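11S globulin (Wrightia tinctoria, PDB 5WXU) binds and sequesters the plant hormone auxin (indole-3-acetic acid) as a hexameric 11S globulin with cupin domains, and probably serves as a seed storage protein. Local coordinates at the interface of chains A and B. Coordinates in Å, arbitrary orientation; residue numbers count along the deposited sequence, not the author numbering. Chains: chain A/B, 11S globulin.

The interface of chains A and B. Residues chain A 431, 442, 446, 450; chain B 142-143, 145-146.
The guanidinium groups of A:Arg446 and B:Arg145 stack with their planes 18° apart, a worked example of like-charged side chains paired face to face where subunits of an 11S globulin hexamer meet. B:Arg145 NH2 lies 3.3 Å above the A:Arg446 plane, displaced toward its rim, while the methyl A:Leu431 CD1 sits over the centre of the opposite face. In return, A:Arg446 NH1 lies over a face of the B:Arg145 guanidinium, again toward the rim. At the A:Arg446 edge, in plane, come A:Gln442 OE1 and the backbone carbonyl carbons of B:Gln142 and B:Arg145. The backbone probably helps offset the expected repulsion: A:Arg446 points both terminal nitrogens end-on at the carbonyl oxygen B:Arg145 O, NH2 at 2.9 Å in the carbonyl plane on a lone pair, NH1 at 3.0 Å from above that plane. The same residue B:Arg145 thus supplies both acceptor and stacking partner, its chain bending at chi3 (90°) to bring the guanidinium back over A:Arg446. An alanine in place of A:Arg446 would probably leave B:Arg145 O without these two donors and B:Arg145's guanidinium free to turn. On chain A, a weak 3.4 Å bond from A:Arg446 NH2 to A:Gln442 OE1 adds a tether within helix 442-450. Beside this stack, B:Asp146 caps the start of helix 431-438: its carboxylate oxygen OD2 accepts from A:Leu431 N at 2.8 Å, on the syn side, tilted out of the carboxylate plane. The other oxygen, B:Asp146 OD1, reaches the phenol A:Tyr450 OH through a water 2.7 Å from each, in plane at the tyrosine ring's edge.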
# COMPACT_ATOMS: atom_id res chain seq x y z
N LEU A 431 24.22 -23.72 -19.38
CA LEU A 431 24.53 -24.40 -20.66
C LEU A 431 24.29 -25.89 -20.64
O LEU A 431 23.77 -26.45 -21.61
CB LEU A 431 25.99 -24.21 -20.99
CG LEU A 431 26.58 -23.26 -22.01
CD1 LEU A 431 27.77 -24.07 -22.58
CD2 LEU A 431 25.69 -22.81 -23.14
N GLN A 442 28.50 -28.49 -26.93
CA GLN A 442 28.81 -27.34 -26.15
C GLN A 442 28.86 -26.07 -27.02
O GLN A 442 28.30 -25.05 -26.64
CB GLN A 442 30.09 -27.66 -25.42
CG GLN A 442 30.54 -26.60 -24.51
CD GLN A 442 31.78 -26.99 -23.76
OE1 GLN A 442 32.48 -26.11 -23.28
NE2 GLN A 442 32.03 -28.29 -23.62
N ARG A 446 26.37 -22.77 -26.94
CA ARG A 446 26.89 -21.45 -26.74
C ARG A 446 26.40 -20.59 -27.86
O ARG A 446 26.05 -19.40 -27.64
CB ARG A 446 28.40 -21.37 -26.75
CG ARG A 446 29.08 -21.93 -25.54
CD ARG A 446 30.60 -21.75 -25.63
NE ARG A 446 31.15 -22.55 -24.56
CZ ARG A 446 31.16 -22.16 -23.29
NH1 ARG A 446 30.71 -20.95 -22.95
NH2 ARG A 446 31.62 -22.98 -22.38
N TYR A 450 24.37 -17.06 -27.34
CA TYR A 450 25.02 -15.80 -27.60
C TYR A 450 24.99 -15.22 -29.00
O TYR A 450 25.39 -14.08 -29.20
CB TYR A 450 26.45 -15.88 -27.18
CG TYR A 450 26.62 -16.29 -25.73
CD1 TYR A 450 26.06 -15.54 -24.73
CD2 TYR A 450 27.32 -17.42 -25.37
CE1 TYR A 450 26.20 -15.89 -23.41
CE2 TYR A 450 27.45 -17.79 -24.05
CZ TYR A 450 26.84 -17.02 -23.07
OH TYR A 450 26.92 -17.30 -21.70
N GLN B 142 35.15 -27.62 -20.06
CA GLN B 142 35.00 -26.25 -20.63
C GLN B 142 33.56 -25.68 -20.38
O GLN B 142 33.36 -24.47 -20.41
CB GLN B 142 35.36 -26.23 -22.15
CG GLN B 142 36.86 -26.21 -22.52
CD GLN B 142 37.50 -24.82 -22.68
OE1 GLN B 142 38.71 -24.72 -22.92
NE2 GLN B 142 36.71 -23.76 -22.54
N THR B 143 32.57 -26.55 -20.16
CA THR B 143 31.19 -26.17 -19.82
C THR B 143 31.08 -25.49 -18.47
O THR B 143 30.01 -24.95 -18.15
CB THR B 143 30.24 -27.38 -19.82
OG1 THR B 143 28.88 -26.96 -19.67
CG2 THR B 143 30.58 -28.27 -18.69
N ARG B 145 32.82 -22.88 -18.10
CA ARG B 145 32.83 -21.47 -18.52
C ARG B 145 31.40 -21.08 -18.96
O ARG B 145 30.93 -21.51 -19.99
CB ARG B 145 33.84 -21.18 -19.62
CG ARG B 145 34.03 -19.69 -19.90
CD ARG B 145 35.01 -19.31 -21.03
NE ARG B 145 34.39 -19.20 -22.37
CZ ARG B 145 34.27 -20.21 -23.23
NH1 ARG B 145 34.75 -21.44 -22.95
NH2 ARG B 145 33.67 -20.00 -24.40
N ASP B 146 30.71 -20.30 -18.16
CA ASP B 146 29.23 -20.07 -18.41
C ASP B 146 28.76 -19.00 -17.43
O ASP B 146 29.46 -18.66 -16.48
CB ASP B 146 28.44 -21.34 -18.09
CG ASP B 146 26.97 -21.30 -18.57
OD1 ASP B 146 26.63 -20.43 -19.42
OD2 ASP B 146 26.22 -22.19 -18.13
O HOH W 1 27.97 -19.81 -21.69